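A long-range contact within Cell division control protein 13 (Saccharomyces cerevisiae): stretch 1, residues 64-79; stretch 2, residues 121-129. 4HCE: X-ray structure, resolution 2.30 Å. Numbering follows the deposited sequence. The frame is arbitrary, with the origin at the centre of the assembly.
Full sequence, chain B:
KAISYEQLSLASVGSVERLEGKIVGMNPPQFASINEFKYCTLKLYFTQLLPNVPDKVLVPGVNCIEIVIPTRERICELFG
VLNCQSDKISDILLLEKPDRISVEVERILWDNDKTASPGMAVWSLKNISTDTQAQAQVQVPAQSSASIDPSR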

# COMPACT_ATOMS: atom_id res chain seq x y z
N CYS B 64 -7.28 -1.90 -10.59
CA CYS B 64 -6.39 -3.01 -10.48
C CYS B 64 -6.55 -3.44 -9.04
O CYS B 64 -7.19 -2.75 -8.25
CB CYS B 64 -4.95 -2.57 -10.75
SG CYS B 64 -4.25 -1.31 -9.64
N ILE B 65 -5.98 -4.58 -8.68
CA ILE B 65 -5.87 -4.86 -7.27
C ILE B 65 -4.42 -4.97 -6.85
O ILE B 65 -3.54 -5.39 -7.64
CB ILE B 65 -6.70 -6.08 -6.82
CG1 ILE B 65 -6.32 -7.32 -7.60
CG2 ILE B 65 -8.21 -5.79 -6.90
CD1 ILE B 65 -6.35 -8.55 -6.71
N GLU B 66 -4.20 -4.56 -5.60
CA GLU B 66 -2.95 -4.77 -4.88
C GLU B 66 -2.91 -6.21 -4.31
O GLU B 66 -3.84 -6.68 -3.70
CB GLU B 66 -2.85 -3.72 -3.76
CG GLU B 66 -1.79 -4.05 -2.72
CD GLU B 66 -2.01 -3.32 -1.39
OE1 GLU B 66 -2.55 -3.93 -0.40
OE2 GLU B 66 -1.66 -2.13 -1.36
N ILE B 67 -1.80 -6.90 -4.53
CA ILE B 67 -1.62 -8.25 -3.99
C ILE B 67 -0.35 -8.24 -3.15
O ILE B 67 0.74 -7.92 -3.65
CB ILE B 67 -1.47 -9.29 -5.11
CG1 ILE B 67 -2.65 -9.23 -6.10
CG2 ILE B 67 -1.33 -10.69 -4.52
CD1 ILE B 67 -2.40 -10.00 -7.39
N VAL B 68 -0.48 -8.58 -1.87
CA VAL B 68 0.65 -8.63 -0.99
C VAL B 68 1.22 -10.03 -0.96
O VAL B 68 0.46 -11.03 -0.95
CB VAL B 68 0.35 -8.08 0.45
CG1 VAL B 68 -0.40 -6.76 0.40
CG2 VAL B 68 -0.46 -9.06 1.27
N ILE B 69 2.55 -10.10 -1.01
CA ILE B 69 3.35 -11.28 -0.66
C ILE B 69 3.84 -10.96 0.75
O ILE B 69 4.78 -10.19 0.92
CB ILE B 69 4.58 -11.49 -1.57
CG1 ILE B 69 4.30 -11.04 -3.01
CG2 ILE B 69 5.08 -12.93 -1.51
CD1 ILE B 69 3.43 -11.96 -3.84
N PRO B 70 3.17 -11.51 1.77
CA PRO B 70 3.30 -11.05 3.18
C PRO B 70 4.62 -11.29 3.95
O PRO B 70 4.93 -10.52 4.87
CB PRO B 70 2.12 -11.71 3.90
CG PRO B 70 1.56 -12.73 2.97
CD PRO B 70 2.18 -12.60 1.61
N THR B 71 5.39 -12.33 3.63
CA THR B 71 6.63 -12.59 4.38
C THR B 71 7.81 -12.79 3.41
O THR B 71 7.60 -13.14 2.24
CB THR B 71 6.50 -13.87 5.25
OG1 THR B 71 6.19 -14.97 4.39
CG2 THR B 71 5.39 -13.75 6.30
N ARG B 72 9.03 -12.57 3.90
CA ARG B 72 10.25 -12.90 3.13
C ARG B 72 10.33 -14.38 2.70
O ARG B 72 10.80 -14.69 1.60
CB ARG B 72 11.49 -12.53 3.92
CG ARG B 72 11.70 -11.02 4.01
CD ARG B 72 12.84 -10.72 4.96
NE ARG B 72 12.47 -11.08 6.32
CZ ARG B 72 13.27 -10.92 7.37
NH1 ARG B 72 14.48 -10.42 7.22
NH2 ARG B 72 12.85 -11.26 8.58
N GLU B 73 9.85 -15.26 3.56
CA GLU B 73 9.85 -16.69 3.30
C GLU B 73 8.97 -17.02 2.10
O GLU B 73 9.34 -17.82 1.24
CB GLU B 73 9.37 -17.44 4.55
CG GLU B 73 9.19 -18.93 4.34
CD GLU B 73 8.56 -19.64 5.53
OE1 GLU B 73 8.75 -20.86 5.63
OE2 GLU B 73 7.88 -19.00 6.37
N ARG B 74 7.80 -16.40 2.05
CA ARG B 74 6.90 -16.57 0.93
C ARG B 74 7.47 -15.96 -0.37
O ARG B 74 7.32 -16.53 -1.44
CB ARG B 74 5.51 -16.01 1.26
CG ARG B 74 4.51 -16.09 0.13
CD ARG B 74 4.25 -17.53 -0.29
NE ARG B 74 3.06 -17.59 -1.12
CZ ARG B 74 2.70 -18.63 -1.85
NH1 ARG B 74 3.45 -19.72 -1.87
NH2 ARG B 74 1.59 -18.57 -2.57
N ILE B 75 8.14 -14.82 -0.25
CA ILE B 75 8.83 -14.21 -1.39
C ILE B 75 9.87 -15.17 -1.97
O ILE B 75 9.96 -15.35 -3.18
CB ILE B 75 9.50 -12.88 -0.99
CG1 ILE B 75 8.43 -11.81 -0.68
CG2 ILE B 75 10.49 -12.38 -2.05
CD1 ILE B 75 9.00 -10.53 -0.11
N CYS B 76 10.65 -15.79 -1.08
CA CYS B 76 11.69 -16.74 -1.47
C CYS B 76 11.14 -17.98 -2.15
O CYS B 76 11.65 -18.40 -3.19
CB CYS B 76 12.57 -17.11 -0.27
SG CYS B 76 13.65 -15.74 0.17
N GLU B 77 10.10 -18.54 -1.56
CA GLU B 77 9.44 -19.74 -2.09
C GLU B 77 9.04 -19.54 -3.55
O GLU B 77 9.24 -20.45 -4.38
CB GLU B 77 8.21 -20.06 -1.24
CG GLU B 77 7.39 -21.25 -1.74
CD GLU B 77 6.25 -21.60 -0.79
OE1 GLU B 77 5.46 -20.70 -0.40
OE2 GLU B 77 6.13 -22.77 -0.42
N LEU B 78 8.48 -18.37 -3.84
CA LEU B 78 7.94 -18.05 -5.15
C LEU B 78 9.05 -17.70 -6.13
O LEU B 78 9.07 -18.18 -7.27
CB LEU B 78 6.92 -16.88 -5.05
CG LEU B 78 5.60 -17.17 -4.33
CD1 LEU B 78 4.82 -15.89 -4.05
CD2 LEU B 78 4.73 -18.15 -5.14
N PHE B 79 9.97 -16.85 -5.67
CA PHE B 79 10.94 -16.21 -6.56
C PHE B 79 12.37 -16.67 -6.35
O PHE B 79 13.21 -16.49 -7.22
CB PHE B 79 10.88 -14.68 -6.41
CG PHE B 79 9.53 -14.08 -6.69
CD1 PHE B 79 8.97 -14.16 -7.97
CD2 PHE B 79 8.82 -13.44 -5.68
CE1 PHE B 79 7.72 -13.61 -8.24
CE2 PHE B 79 7.56 -12.90 -5.93
CZ PHE B 79 7.01 -12.98 -7.21
N ALA B 121 -7.52 -5.92 5.98
CA ALA B 121 -7.86 -6.96 4.99
C ALA B 121 -7.08 -6.65 3.73
O ALA B 121 -7.12 -5.54 3.25
CB ALA B 121 -9.35 -6.99 4.70
N VAL B 122 -6.36 -7.63 3.23
CA VAL B 122 -5.59 -7.46 2.00
C VAL B 122 -5.77 -8.73 1.18
O VAL B 122 -6.21 -9.76 1.71
CB VAL B 122 -4.09 -7.22 2.29
CG1 VAL B 122 -3.87 -5.91 3.07
CG2 VAL B 122 -3.49 -8.40 3.05
N TRP B 123 -5.44 -8.63 -0.11
CA TRP B 123 -5.30 -9.78 -0.96
C TRP B 123 -3.90 -10.33 -0.86
O TRP B 123 -2.92 -9.61 -1.03
CB TRP B 123 -5.59 -9.38 -2.41
CG TRP B 123 -7.05 -9.11 -2.65
CD1 TRP B 123 -7.67 -7.89 -2.92
CD2 TRP B 123 -8.15 -10.10 -2.63
NE1 TRP B 123 -9.03 -8.05 -3.07
CE2 TRP B 123 -9.38 -9.35 -2.93
CE3 TRP B 123 -8.23 -11.46 -2.41
CZ2 TRP B 123 -10.62 -9.97 -2.99
CZ3 TRP B 123 -9.48 -12.08 -2.49
CH2 TRP B 123 -10.65 -11.35 -2.75
N SER B 124 -3.77 -11.62 -0.59
CA SER B 124 -2.45 -12.22 -0.66
C SER B 124 -2.35 -13.25 -1.77
O SER B 124 -3.35 -13.85 -2.15
CB SER B 124 -2.07 -12.87 0.66
OG SER B 124 -2.93 -13.96 0.86
N LEU B 125 -1.14 -13.48 -2.27
CA LEU B 125 -0.93 -14.38 -3.37
C LEU B 125 -1.03 -15.83 -2.96
O LEU B 125 -0.15 -16.34 -2.28
CB LEU B 125 0.44 -14.13 -4.02
CG LEU B 125 0.71 -14.87 -5.33
CD1 LEU B 125 -0.60 -15.20 -6.05
CD2 LEU B 125 1.59 -14.01 -6.20
N LYS B 126 -2.11 -16.49 -3.36
CA LYS B 126 -2.27 -17.91 -3.10
C LYS B 126 -1.52 -18.75 -4.14
O LYS B 126 -0.74 -19.63 -3.79
CB LYS B 126 -3.74 -18.31 -3.08
CG LYS B 126 -3.97 -19.67 -2.46
CD LYS B 126 -5.46 -19.93 -2.30
CE LYS B 126 -5.69 -21.05 -1.29
NZ LYS B 126 -5.80 -22.35 -1.99
N ASN B 127 -1.81 -18.51 -5.41
CA ASN B 127 -1.17 -19.22 -6.50
C ASN B 127 -0.89 -18.27 -7.64
O ASN B 127 -1.58 -17.26 -7.79
CB ASN B 127 -2.06 -20.34 -7.01
CG ASN B 127 -2.07 -21.51 -6.07
OD1 ASN B 127 -1.01 -22.05 -5.71
ND2 ASN B 127 -3.26 -21.91 -5.65
N ILE B 128 0.11 -18.62 -8.43
CA ILE B 128 0.47 -17.86 -9.61
C ILE B 128 0.99 -18.78 -10.70
O ILE B 128 1.85 -19.64 -10.46
CB ILE B 128 1.51 -16.74 -9.34
CG1 ILE B 128 1.84 -15.95 -10.64
CG2 ILE B 128 2.78 -17.31 -8.72
CD1 ILE B 128 2.31 -14.53 -10.41
N SER B 129 0.45 -18.57 -11.88
CA SER B 129 0.92 -19.23 -13.05
C SER B 129 1.31 -18.20 -14.08
O SER B 129 0.53 -17.29 -14.43
CB SER B 129 -0.14 -20.16 -13.60
OG SER B 129 0.35 -20.66 -14.82
O HOH W 1 -4.82 -6.05 -1.02
O HOH W 2 1.37 -15.03 -0.70
O HOH W 3 2.03 -21.00 -4.37

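Two kinds of joint hold these stretches together: a short parallel pairing of strands, and an arginine that reaches back from the helix that follows. The strands cross at 63°, so true pairing is brief. V68 supplies it with both its backbone N and its backbone O: V68 N donates to W123 O (2.8 Å, nearly straight), and L125 N donates to V68 O at 3.2 Å. On the N-terminal side of the pairing, water 1 bridges the strands: it donates to E66 O and E66 OE1 and accepts from W123 N. With chi1 and chi2 both t, E66 extends until its carboxylate, though the CA-to-CB bond points sideways, reaches this water.

About 585 Å² is covered between the stretches, and the apolar residues at the strand crossing are buried. V68, with chi1 at -46°, sets CG2 3.6 Å from V122 CG2. S124 shares that face with V68, and P70 CG lies 4.3 Å from S124 CB; the buried serine OG is hydrogen-bonded elsewhere in the structure. On the face that carries I67 and W123, the indole in its m rotamer offers one face to I65, whose CD1 lies 4.1 Å from W123 CD1. I65 adopts p at chi1 with chi2 between wells, a conformation that leaves its terminal methyl over the ring. I67, in the commoner m,t form, brings CG2 to 3.9 Å from L125 CB.

L125 is the hub, with the largest area covered by the opposing stretch. Its CA-to-CB bond points toward that stretch, and with chi1 t and chi2 off its well at 26°, L125 CD2 meets I69 CD1 at 3.6 Å and L78 CD1 at 4.3 Å. The CA-to-CB bond of I69 runs sideways, but with chi1 at -34° and chi2 m, CD1 comes nearer. Farther along, L78 CD2 lies 4.2 Å from I128 CG2, extending the apolar seam as helix and strand run in similar directions, their axes 16° apart.

R74 provides the polar clasp. Its t,p,t chain bends at chi2, bringing the guanidinium edge-on to the strand backbone. R74 NH2 donates to L125 O at 2.8 Å along a nearly straight line, and more weakly to K126 O, also at 2.8 Å; exposed K126 turns its CA-to-CB bond away. Water 2 accepts from R74 NE and donates to L125 O, doubling the link. R74 NH1 also forms a salt bridge with E77 OE1 (2.7 Å). At the helix start, N-cap T71 OG1 accepts from R74 N at 3.2 Å, so R74 serves cap and clasp.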